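Local coordinates for protein Glucanase/chitosanase (Paenibacillus fukuinensis, PDB 4ZZ8) that probably hydrolyses O-glycosidic bonds in polysaccharides such as chitosan and cellulose, and here contributes a discoidin-like (F5/8 type C) domain that binds glucosamine units, at residues T17-T22 with S46-Y51; A23-D28 with R38-Y43; N66-Y71 with G128-E133. All blocks are in the same frame, centred on the assembly; numbering follows the deposited sequence. Where two conformers were deposited one is given.

Interaction 1. Residues T17-T22 with S46-Y51; sequences TSSIET and SPQWIY. With GCS (2-amino-2-deoxy-beta-D-glucopyranose), chain C; EDO (1,2-ethanediol), chain J.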
loop_
_atom_site.group_PDB
_atom_site.type_symbol
_atom_site.label_atom_id
_atom_site.label_comp_id
_atom_site.label_asym_id
_atom_site.label_seq_id
_atom_site.Cartn_x
_atom_site.Cartn_y
_atom_site.Cartn_z
ATOM N N THR A 17 -0.531 -4.208 8.477
ATOM C CA THR A 17 0.008 -5.091 7.421
ATOM C C THR A 17 -0.409 -6.515 7.622
ATOM O O THR A 17 -0.633 -6.953 8.777
ATOM C CB THR A 17 1.563 -4.968 7.318
ATOM O OG1 THR A 17 2.106 -5.347 8.561
ATOM C CG2 THR A 17 1.956 -3.533 7.000
ATOM N N SER A 18 -0.405 -7.298 6.547
ATOM C CA SER A 18 -0.596 -8.724 6.644
ATOM C C SER A 18 0.552 -9.406 7.429
ATOM O O SER A 18 0.233 -10.308 8.244
ATOM C CB SER A 18 -0.711 -9.367 5.308
ATOM O OG SER A 18 0.405 -8.983 4.473
ATOM N N SER A 19 1.796 -8.946 7.233
ATOM C CA SER A 19 2.925 -9.546 7.890
ATOM C C SER A 19 4.081 -8.552 7.769
ATOM O O SER A 19 3.983 -7.602 6.995
ATOM C CB SER A 19 3.302 -10.850 7.174
ATOM O OG SER A 19 3.704 -10.669 5.820
ATOM N N ILE A 20 5.155 -8.861 8.477
ATOM C CA ILE A 20 6.385 -8.111 8.378
ATOM C C ILE A 20 7.570 -9.060 8.343
ATOM O O ILE A 20 7.509 -10.123 8.910
ATOM C CB ILE A 20 6.545 -7.090 9.544
ATOM C CG1 ILE A 20 6.844 -7.758 10.829
ATOM C CG2 ILE A 20 5.319 -6.164 9.609
ATOM C CD1 ILE A 20 7.343 -6.809 11.888
ATOM N N GLU A 21 8.610 -8.697 7.640
ATOM C CA GLU A 21 9.761 -9.581 7.511
ATOM C C GLU A 21 10.503 -9.672 8.847
ATOM O O GLU A 21 10.894 -10.813 9.250
ATOM C CB GLU A 21 10.670 -9.048 6.414
ATOM C CG GLU A 21 11.943 -9.801 6.161
ATOM C CD GLU A 21 12.909 -9.076 5.242
ATOM O OE1 GLU A 21 14.128 -9.081 5.562
ATOM O OE2 GLU A 21 12.513 -8.638 4.162
ATOM N N THR A 22 10.783 -8.507 9.429
ATOM C CA THR A 22 11.528 -8.387 10.679
ATOM C C THR A 22 11.166 -7.102 11.338
ATOM O O THR A 22 10.637 -6.203 10.669
ATOM C CB THR A 22 13.083 -8.380 10.465
ATOM O OG1 THR A 22 13.445 -7.243 9.668
ATOM C CG2 THR A 22 13.681 -9.714 9.952
ATOM N N SER A 46 1.939 -16.341 -0.579
ATOM C CA SER A 46 0.686 -15.774 -0.063
ATOM C C SER A 46 0.504 -14.375 -0.577
ATOM O O SER A 46 1.494 -13.611 -0.633
ATOM C CB SER A 46 0.792 -15.637 1.451
ATOM O OG SER A 46 -0.311 -14.953 1.992
ATOM N N PRO A 47 -0.740 -13.942 -0.784
ATOM C CA PRO A 47 -0.949 -12.457 -0.904
ATOM C C PRO A 47 -0.462 -11.714 0.349
ATOM O O PRO A 47 -0.462 -12.279 1.470
ATOM C CB PRO A 47 -2.474 -12.312 -1.039
ATOM C CG PRO A 47 -2.994 -13.713 -1.433
ATOM C CD PRO A 47 -2.001 -14.715 -0.843
ATOM N N GLN A 48 -0.118 -10.453 0.181
ATOM C CA GLN A 48 0.243 -9.634 1.297
ATOM C C GLN A 48 -0.389 -8.294 1.076
ATOM O O GLN A 48 -0.711 -7.933 -0.049
ATOM C CB GLN A 48 1.757 -9.498 1.420
ATOM C CG GLN A 48 2.524 -10.839 1.579
ATOM C CD GLN A 48 2.384 -11.615 2.861
ATOM O OE1 GLN A 48 2.796 -12.779 2.939
ATOM N NE2 GLN A 48 1.871 -11.029 3.865
ATOM N N TRP A 49 -0.472 -7.528 2.140
ATOM C CA TRP A 49 -1.085 -6.233 2.047
ATOM C C TRP A 49 -0.642 -5.259 3.105
ATOM O O TRP A 49 -0.103 -5.665 4.189
ATOM C CB TRP A 49 -2.646 -6.340 2.066
ATOM C CG TRP A 49 -3.228 -7.098 3.195
ATOM C CD1 TRP A 49 -3.633 -8.371 3.180
ATOM C CD2 TRP A 49 -3.383 -6.650 4.583
ATOM N NE1 TRP A 49 -4.114 -8.757 4.415
ATOM C CE2 TRP A 49 -3.985 -7.733 5.292
ATOM C CE3 TRP A 49 -3.189 -5.433 5.226
ATOM C CZ2 TRP A 49 -4.266 -7.652 6.660
ATOM C CZ3 TRP A 49 -3.489 -5.356 6.598
ATOM C CH2 TRP A 49 -4.034 -6.533 7.275
ATOM N N ILE A 50 -0.851 -3.981 2.786
ATOM C CA ILE A 50 -0.619 -2.892 3.719
ATOM C C ILE A 50 -1.774 -1.927 3.513
ATOM O O ILE A 50 -2.107 -1.599 2.383
ATOM C CB ILE A 50 0.741 -2.181 3.484
ATOM C CG1 ILE A 50 0.912 -0.980 4.380
ATOM C CG2 ILE A 50 1.035 -1.885 2.031
ATOM C CD1 ILE A 50 2.351 -0.510 4.458
ATOM N N TYR A 51 -2.338 -1.456 4.616
ATOM C CA TYR A 51 -3.341 -0.386 4.505
ATOM C C TYR A 51 -3.020 0.745 5.444
ATOM O O TYR A 51 -2.312 0.611 6.447
ATOM C CB TYR A 51 -4.775 -0.880 4.693
ATOM C CG TYR A 51 -5.260 -1.264 6.074
ATOM C CD1 TYR A 51 -5.466 -0.315 7.071
ATOM C CD2 TYR A 51 -5.607 -2.564 6.307
ATOM C CE1 TYR A 51 -5.918 -0.681 8.308
ATOM C CE2 TYR A 51 -6.099 -2.970 7.544
ATOM C CZ TYR A 51 -6.184 -2.023 8.543
ATOM O OH TYR A 51 -6.738 -2.401 9.780
HETATM C C1 GCS C . 16.317 -9.772 0.886
HETATM C C2 GCS C . 15.824 -8.863 1.982
HETATM C C3 GCS C . 14.409 -8.411 1.595
HETATM C C4 GCS C . 14.408 -7.850 0.179
HETATM C C5 GCS C . 15.034 -8.796 -0.835
HETATM C C6 GCS C . 15.161 -8.224 -2.214
HETATM N N2 GCS C . 15.817 -9.504 3.266
HETATM O O3 GCS C . 14.019 -7.488 2.651
HETATM O O4 GCS C . 13.080 -7.476 -0.166
HETATM O O5 GCS C . 16.332 -9.132 -0.334
HETATM O O6 GCS C . 16.043 -7.136 -2.262
HETATM C C1 EDO J . -2.928 -12.157 3.329
HETATM O O1 EDO J . -3.951 -13.063 2.883
HETATM C C2 EDO J . -1.771 -12.837 4.103
HETATM O O2 EDO J . -1.335 -14.084 3.524
#

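Interaction 2. Residues A23-D28 with R38-Y43; sequences AGHEGD and RWASAY. With GCS (2-amino-2-deoxy-beta-D-glucopyranose), chain C; GCS (2-amino-2-deoxy-beta-D-glucopyranose), chain B; SO4 (sulfate ion), chain D.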
loop_
_atom_site.group_PDB
_atom_site.type_symbol
_atom_site.label_atom_id
_atom_site.label_comp_id
_atom_site.label_asym_id
_atom_site.label_seq_id
_atom_site.Cartn_x
_atom_site.Cartn_y
_atom_site.Cartn_z
ATOM N N ALA A 23 11.525 -6.950 12.626
ATOM C CA ALA A 23 11.457 -5.641 13.266
ATOM C C ALA A 23 12.258 -4.617 12.446
ATOM O O ALA A 23 13.254 -4.921 11.849
ATOM C CB ALA A 23 11.925 -5.711 14.715
ATOM N N GLY A 24 11.690 -3.410 12.321
ATOM C CA GLY A 24 12.207 -2.373 11.471
ATOM C C GLY A 24 11.642 -2.278 10.066
ATOM O O GLY A 24 11.946 -1.342 9.306
ATOM N N HIS A 25 10.861 -3.303 9.672
ATOM C CA HIS A 25 10.225 -3.360 8.385
ATOM C C HIS A 25 8.687 -3.295 8.541
ATOM O O HIS A 25 7.938 -3.824 7.689
ATOM C CB HIS A 25 10.635 -4.590 7.526
ATOM C CG HIS A 25 11.977 -4.493 6.861
ATOM N ND1 HIS A 25 12.460 -3.342 6.285
ATOM C CD2 HIS A 25 12.935 -5.431 6.669
ATOM C CE1 HIS A 25 13.651 -3.588 5.754
ATOM N NE2 HIS A 25 13.943 -4.844 5.979
ATOM N N GLU A 26 8.233 -2.660 9.622
ATOM C CA GLU A 26 6.801 -2.436 9.834
ATOM C C GLU A 26 6.138 -1.518 8.797
ATOM O O GLU A 26 6.760 -0.746 8.059
ATOM C CB GLU A 26 6.563 -1.864 11.207
ATOM C CG GLU A 26 7.130 -2.661 12.364
ATOM C CD GLU A 26 8.588 -2.408 12.642
ATOM O OE1 GLU A 26 9.187 -1.556 11.964
ATOM O OE2 GLU A 26 9.086 -3.196 13.540
ATOM N N GLY A 27 4.826 -1.566 8.794
ATOM C CA GLY A 27 4.064 -0.752 7.881
ATOM C C GLY A 27 4.301 0.745 8.001
ATOM O O GLY A 27 4.205 1.526 7.022
ATOM N N ASP A 28 4.599 1.186 9.226
ATOM C CA ASP A 28 4.878 2.605 9.402
ATOM C C ASP A 28 6.061 3.119 8.545
ATOM O O ASP A 28 6.180 4.316 8.212
ATOM C CB ASP A 28 5.034 2.933 10.863
ATOM C CG ASP A 28 6.280 2.305 11.464
ATOM O OD1 ASP A 28 6.100 1.246 11.948
ATOM O OD2 ASP A 28 7.383 2.866 11.241
ATOM N N ARG A 38 11.594 1.019 4.636
ATOM C CA ARG A 38 10.585 0.307 3.913
ATOM C C ARG A 38 9.859 -0.695 4.801
ATOM O O ARG A 38 10.399 -1.324 5.714
ATOM C CB ARG A 38 11.171 -0.492 2.682
ATOM C CG ARG A 38 12.260 -1.522 3.050
ATOM C CD ARG A 38 13.047 -1.926 1.812
ATOM N NE ARG A 38 14.177 -2.781 2.250
ATOM C CZ ARG A 38 14.186 -4.101 2.311
ATOM N NH1 ARG A 38 13.142 -4.773 1.869
ATOM N NH2 ARG A 38 15.285 -4.741 2.816
ATOM N N TRP A 39 8.568 -0.806 4.510
ATOM C CA TRP A 39 7.849 -2.023 4.838
ATOM C C TRP A 39 8.353 -3.161 3.992
ATOM O O TRP A 39 8.570 -2.997 2.799
ATOM C CB TRP A 39 6.330 -1.838 4.617
ATOM C CG TRP A 39 5.476 -3.095 4.766
ATOM C CD1 TRP A 39 5.382 -3.890 5.880
ATOM C CD2 TRP A 39 4.761 -3.764 3.756
ATOM N NE1 TRP A 39 4.673 -5.013 5.614
ATOM C CE2 TRP A 39 4.238 -4.947 4.314
ATOM C CE3 TRP A 39 4.526 -3.504 2.372
ATOM C CZ2 TRP A 39 3.418 -5.804 3.574
ATOM C CZ3 TRP A 39 3.733 -4.339 1.667
ATOM C CH2 TRP A 39 3.161 -5.489 2.273
ATOM N N ALA A 40 8.386 -4.327 4.621
ATOM C CA ALA A 40 8.643 -5.590 3.861
ATOM C C ALA A 40 7.818 -6.649 4.532
ATOM O O ALA A 40 7.804 -6.773 5.774
ATOM C CB ALA A 40 10.108 -5.960 3.914
ATOM N N SER A 41 7.165 -7.471 3.715
ATOM C CA SER A 41 6.300 -8.560 4.223
ATOM C C SER A 41 7.109 -9.814 4.519
ATOM O O SER A 41 8.317 -9.893 4.234
ATOM C CB SER A 41 5.255 -8.909 3.167
ATOM O OG SER A 41 5.800 -9.645 2.048
ATOM N N ALA A 42 6.451 -10.818 5.106
ATOM C CA ALA A 42 7.012 -12.177 5.092
ATOM C C ALA A 42 7.176 -12.656 3.699
ATOM O O ALA A 42 6.511 -12.198 2.771
ATOM C CB ALA A 42 6.132 -13.124 5.891
ATOM N N TYR A 43 8.170 -13.568 3.542
ATOM C CA TYR A 43 8.398 -14.195 2.252
ATOM C C TYR A 43 7.305 -15.194 1.891
ATOM O O TYR A 43 6.610 -15.668 2.734
ATOM C CB TYR A 43 9.712 -14.902 2.271
ATOM C CG TYR A 43 10.952 -14.100 2.396
ATOM C CD1 TYR A 43 10.993 -12.727 2.477
ATOM C CD2 TYR A 43 12.170 -14.770 2.334
ATOM C CE1 TYR A 43 12.188 -12.052 2.552
ATOM C CE2 TYR A 43 13.347 -14.094 2.453
ATOM C CZ TYR A 43 13.354 -12.736 2.521
ATOM O OH TYR A 43 14.551 -12.057 2.570
HETATM C C1 GCS C . 16.317 -9.772 0.886
HETATM C C2 GCS C . 15.824 -8.863 1.982
HETATM C C3 GCS C . 14.409 -8.411 1.595
HETATM C C4 GCS C . 14.408 -7.850 0.179
HETATM C C5 GCS C . 15.034 -8.796 -0.835
HETATM C C6 GCS C . 15.161 -8.224 -2.214
HETATM N N2 GCS C . 15.817 -9.504 3.266
HETATM O O3 GCS C . 14.019 -7.488 2.651
HETATM O O4 GCS C . 13.080 -7.476 -0.166
HETATM O O5 GCS C . 16.332 -9.132 -0.334
HETATM O O6 GCS C . 16.043 -7.136 -2.262
HETATM C C1 GCS B . 20.817 -12.616 0.369
HETATM C C2 GCS B . 20.581 -11.557 -0.644
HETATM C C3 GCS B . 19.533 -10.529 -0.176
HETATM C C4 GCS B . 18.363 -11.158 0.536
HETATM C C5 GCS B . 18.944 -12.107 1.575
HETATM C C6 GCS B . 17.940 -12.673 2.548
HETATM N N2 GCS B . 21.885 -10.888 -0.845
HETATM O O3 GCS B . 19.002 -9.832 -1.295
HETATM O O4 GCS B . 17.707 -10.064 1.257
HETATM O O5 GCS B . 19.604 -13.159 0.859
HETATM O O6 GCS B . 16.902 -13.225 1.753
HETATM S S SO4 D . 17.125 -2.029 4.691
HETATM O O1 SO4 D . 17.468 -2.975 3.678
HETATM O O2 SO4 D . 17.977 -0.866 4.682
HETATM O O3 SO4 D . 15.731 -1.624 4.424
HETATM O O4 SO4 D . 17.170 -2.643 5.994
#

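Interaction 3. Residues N66-Y71 with G128-E133; sequences NWEDAY and GYSLWE. With GCS (2-amino-2-deoxy-beta-D-glucopyranose), chain C.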
loop_
_atom_site.group_PDB
_atom_site.type_symbol
_atom_site.label_atom_id
_atom_site.label_comp_id
_atom_site.label_asym_id
_atom_site.label_seq_id
_atom_site.Cartn_x
_atom_site.Cartn_y
_atom_site.Cartn_z
ATOM N N ASN A 66 6.553 3.439 -4.242
ATOM C CA ASN A 66 7.990 3.330 -4.494
ATOM C C ASN A 66 8.405 1.946 -4.010
ATOM O O ASN A 66 8.575 1.738 -2.791
ATOM C CB ASN A 66 8.722 4.401 -3.712
ATOM C CG ASN A 66 10.245 4.369 -3.916
ATOM O OD1 ASN A 66 10.943 5.286 -3.410
ATOM N ND2 ASN A 66 10.757 3.401 -4.549
ATOM N N TRP A 67 8.504 1.010 -4.925
ATOM C CA TRP A 67 8.821 -0.381 -4.636
ATOM C C TRP A 67 10.316 -0.560 -4.398
ATOM O O TRP A 67 11.124 -0.033 -5.163
ATOM C CB TRP A 67 8.375 -1.328 -5.721
ATOM C CG TRP A 67 6.917 -1.414 -5.994
ATOM C CD1 TRP A 67 6.205 -0.751 -6.974
ATOM C CD2 TRP A 67 5.980 -2.260 -5.311
ATOM N NE1 TRP A 67 4.876 -1.151 -6.897
ATOM C CE2 TRP A 67 4.742 -2.105 -5.917
ATOM C CE3 TRP A 67 6.097 -3.156 -4.230
ATOM C CZ2 TRP A 67 3.591 -2.768 -5.444
ATOM C CZ3 TRP A 67 4.995 -3.788 -3.782
ATOM C CH2 TRP A 67 3.766 -3.596 -4.365
ATOM N N GLU A 68 10.637 -1.438 -3.458
ATOM C CA GLU A 68 11.963 -2.063 -3.383
ATOM C C GLU A 68 12.064 -3.205 -4.387
ATOM O O GLU A 68 11.121 -3.482 -5.102
ATOM C CB GLU A 68 12.189 -2.493 -1.931
ATOM C CG GLU A 68 13.573 -2.976 -1.543
ATOM C CD GLU A 68 13.806 -4.501 -1.572
ATOM O OE1 GLU A 68 12.849 -5.337 -1.709
ATOM O OE2 GLU A 68 15.041 -4.865 -1.552
ATOM N N ASP A 69 13.218 -3.878 -4.484
ATOM C CA ASP A 69 13.411 -4.873 -5.522
ATOM C C ASP A 69 12.354 -5.977 -5.456
ATOM O O ASP A 69 11.964 -6.520 -6.504
ATOM C CB ASP A 69 14.848 -5.430 -5.423
ATOM C CG ASP A 69 15.944 -4.325 -5.410
ATOM O OD1 ASP A 69 15.799 -3.251 -4.755
ATOM O OD2 ASP A 69 16.968 -4.562 -6.096
ATOM N N ALA A 70 11.843 -6.268 -4.232
ATOM C CA ALA A 70 10.800 -7.286 -4.065
ATOM C C ALA A 70 9.488 -6.582 -4.402
ATOM O O ALA A 70 8.740 -6.234 -3.496
ATOM C CB ALA A 70 10.780 -7.826 -2.702
ATOM N N TYR A 71 9.208 -6.367 -5.657
ATOM C CA TYR A 71 7.991 -5.651 -6.077
ATOM C C TYR A 71 6.894 -6.642 -6.487
ATOM O O TYR A 71 7.112 -7.845 -6.626
ATOM C CB TYR A 71 8.285 -4.656 -7.207
ATOM C CG TYR A 71 8.671 -5.192 -8.550
ATOM C CD1 TYR A 71 9.991 -5.421 -8.845
ATOM C CD2 TYR A 71 7.715 -5.373 -9.569
ATOM C CE1 TYR A 71 10.376 -5.841 -10.112
ATOM C CE2 TYR A 71 8.083 -5.798 -10.816
ATOM C CZ TYR A 71 9.422 -6.011 -11.069
ATOM O OH TYR A 71 9.780 -6.427 -12.324
ATOM N N GLY A 128 9.335 -11.560 -0.614
ATOM C CA GLY A 128 7.971 -11.171 -0.321
ATOM C C GLY A 128 7.654 -9.942 -1.145
ATOM O O GLY A 128 7.954 -9.882 -2.371
ATOM N N TYR A 129 7.047 -8.898 -0.492
ATOM C CA TYR A 129 6.780 -7.632 -1.147
ATOM C C TYR A 129 7.315 -6.546 -0.262
ATOM O O TYR A 129 7.255 -6.674 0.977
ATOM C CB TYR A 129 5.278 -7.417 -1.301
ATOM C CG TYR A 129 4.562 -8.483 -2.080
ATOM C CD1 TYR A 129 4.084 -9.581 -1.436
ATOM C CD2 TYR A 129 4.402 -8.390 -3.468
ATOM C CE1 TYR A 129 3.387 -10.554 -2.105
ATOM C CE2 TYR A 129 3.725 -9.350 -4.171
ATOM C CZ TYR A 129 3.210 -10.421 -3.465
ATOM O OH TYR A 129 2.488 -11.382 -4.189
ATOM N N SER A 130 7.791 -5.463 -0.828
ATOM C CA SER A 130 8.386 -4.373 -0.005
ATOM C C SER A 130 8.268 -3.017 -0.670
ATOM O O SER A 130 8.472 -2.921 -1.877
ATOM C CB SER A 130 9.877 -4.698 0.265
ATOM O OG SER A 130 10.491 -3.738 1.095
ATOM N N LEU A 131 7.788 -2.039 0.097
ATOM C CA LEU A 131 7.576 -0.656 -0.319
ATOM C C LEU A 131 8.418 0.293 0.511
ATOM O O LEU A 131 8.254 0.327 1.719
ATOM C CB LEU A 131 6.091 -0.273 -0.154
ATOM C CG LEU A 131 5.159 -0.934 -1.175
ATOM C CD1 LEU A 131 3.731 -0.924 -0.653
ATOM C CD2 LEU A 131 5.184 -0.229 -2.520
ATOM N N TRP A 132 9.249 1.098 -0.127
ATOM C CA TRP A 132 9.908 2.187 0.550
ATOM C C TRP A 132 8.911 3.254 0.947
ATOM O O TRP A 132 8.975 3.832 1.987
ATOM C CB TRP A 132 10.934 2.824 -0.378
ATOM C CG TRP A 132 12.116 1.967 -0.848
ATOM C CD1 TRP A 132 12.295 1.425 -2.130
ATOM C CD2 TRP A 132 13.232 1.511 -0.075
ATOM N NE1 TRP A 132 13.471 0.703 -2.189
ATOM C CE2 TRP A 132 14.048 0.716 -0.947
ATOM C CE3 TRP A 132 13.638 1.675 1.239
ATOM C CZ2 TRP A 132 15.260 0.181 -0.511
ATOM C CZ3 TRP A 132 14.817 1.050 1.711
ATOM C CH2 TRP A 132 15.599 0.317 0.797
ATOM N N GLU A 133 7.989 3.529 0.058
ATOM C CA GLU A 133 6.913 4.486 0.284
ATOM C C GLU A 133 5.627 4.101 -0.408
ATOM O O GLU A 133 5.584 3.521 -1.491
ATOM C CB GLU A 133 7.296 5.951 -0.132
ATOM C CG GLU A 133 8.287 6.593 0.811
ATOM C CD GLU A 133 7.764 6.883 2.173
ATOM O OE1 GLU A 133 6.767 7.682 2.372
ATOM O OE2 GLU A 133 8.205 6.348 3.160
HETATM C C1 GCS C . 16.317 -9.772 0.886
HETATM C C2 GCS C . 15.824 -8.863 1.982
HETATM C C3 GCS C . 14.409 -8.411 1.595
HETATM C C4 GCS C . 14.408 -7.850 0.179
HETATM C C5 GCS C . 15.034 -8.796 -0.835
HETATM C C6 GCS C . 15.161 -8.224 -2.214
HETATM N N2 GCS C . 15.817 -9.504 3.266
HETATM O O3 GCS C . 14.019 -7.488 2.651
HETATM O O4 GCS C . 13.080 -7.476 -0.166
HETATM O O5 GCS C . 16.332 -9.132 -0.334
HETATM O O6 GCS C . 16.043 -7.136 -2.262
HETATM O O HOH W 1 14.863 -0.452 -4.381
HETATM O O HOH W 2 8.668 -9.678 -4.978
#

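Interaction 1. Residues T17-T22 with S46-Y51
The indole of W49 lies flat against the chain at T17 and S18. One face takes CB of S18, 3.6 Å from the centroid of the five-membered ring of W49 in a CH-pi contact almost along the normal, with the carbonyl carbon of T17 and the amide N of S18 over the benzene half, near its rim. W49 also makes a cation-pi contact with R117. The other flat group, the amide of Q48, meets S18 in its own plane: NE2 of Q48 donates to OG of S18 at 2.6 Å, bent to 141°.

OG of S18 also accepts from N of W49 at 2.9 Å, and stands between its own backbone N and carbonyl carbon (chi1 52°), turned to the strand. In return S18 N donates to O of W49 (2.9 Å, 164°). CG2 of T17 packs alongside CG1 of I50 at 3.8 Å in an antiparallel non-hydrogen-bonded pair.

Here the edge strand 14-17 of the five-stranded sheet in the F5/8 type C domain meets strand 48-54, and the segment runs on to E21, whose OE1 accepts from N2 of the chain C glucosamine. Serine suits its place because a small hydroxyl can reach two donors while its methylene lies on the indole; the hydroxyl of S18 probably stands in for a backbone acceptor opposite N of W49, where strand 14-17 stops.

Interaction 2. Residues A23-D28 with R38-Y43
H25 and R38 form the close-packed side of this contact. ND1 of H25 donates to the backbone O of R38 (2.9 Å, 150°), with that oxygen tilted slightly from the ring plane, and CB of A40 rests over one imidazole face of H25, 4.1 Å from the centroid. A methyl suits this place because it can lie on the imidazole while N of A40 still reaches O of H25, a hydrogen bond of 3.1 Å.

Further out, CE1 of H25 lies 3.4 Å above the guanidinium plane of R38, near its rim, with the two planes 52° apart. Replacing H25 by alanine removes the ring, which is likely to leave the carbonyl of R38 without this donor and one face of the guanidinium without its cover.

The open side is the exposed G24 and the outer end of R38, extended from CG to NE. NE and NH2 of R38 donate to two oxygens of a sulfate, probably from the crystallisation liquor, and NH1 and NH2 both donate to O3 of the chain C glucosamine, each at 3.0 Å. Y43 of the same segment adds its OH, which accepts from N2 of that sugar and bonds to O6 of the chain B glucosamine at 2.7 Å. Loops at one end of a beta-sandwich forming a ligand site are a feature of discoidin (F5/8 type C) domains; here R38 and Y43 are bonded to the bound glucosamines.

Interaction 3. Residues N66-Y71 with G128-E133
Backbone hydrogen bonds join N66 and E133 first: N of N66 donates to O of E133 (2.9 Å, 177°). The carbonyl of N66 then takes W132 N at 2.8 Å and, weakly, E133 N, so two residues face one in a classic beta bulge. Beyond it E68 N donates to O of S130, and S130 N to O of A70, the centre of an inverse gamma turn.

Apolar contacts centre on W67. CD2 of L131 lies over one indole face, 3.6 Å from the centroid of the six-membered ring of W67, and CB of Y71 covers the opposite face. A branched leucine suits this spot because one methyl can press on the ring while the other reaches I50. The indole NE1 of W67 bonds to D104. On the other side of the strand pair, CB of E68 sits over a face of W132, 3.4 Å above its plane, and the amide of N66 slants across the same indole, ND2 of N66 3.5 Å from CD1 of W132, the planes 53° apart. NE1 of W132 donates to a water, which in turn donates to OD1 of D69.

The sugar-binding polar contacts converge on E68. Its chain is turned about the CB-CG bond (chi2 -95°), bringing the carboxylate to the chain C glucosamine: O4 donates to OE1 of E68 and O6 to OE2, each at 2.6 Å. OE1 also accepts from N of A70, met from above the carboxylate plane, which helps to fix the group's rotation.

In the fold, strands 57-67 and 130-137 are the middle pair of the four-stranded sheet, flanked by 103-113 and 39-40, while Y129 and L131 reach across to strand 48-54 of the five-stranded sheet.

Interactions 1 and 2 have centres about 7 Å apart, and interaction 3 lies about 11 Å and 10 Å from them respectively. Along the chain, interaction 2 falls within the span bracketed by interaction 1, and interaction 3 comes later. Interaction 1 belongs to the five-stranded sheet; interactions 2 and 3 share the four-stranded one, where 39-40 and 130-137 are neighbours. Backbone and serine hydrogen bonds tie 17-22 to 38-43 and 38-43 to 128-133, while I50 and L131 meet between the sheets. All three converge on the chain C glucosamine, which E21, R38, Y43 and E68 bind, so loops and strand ends from separate parts of the chain build one sugar site.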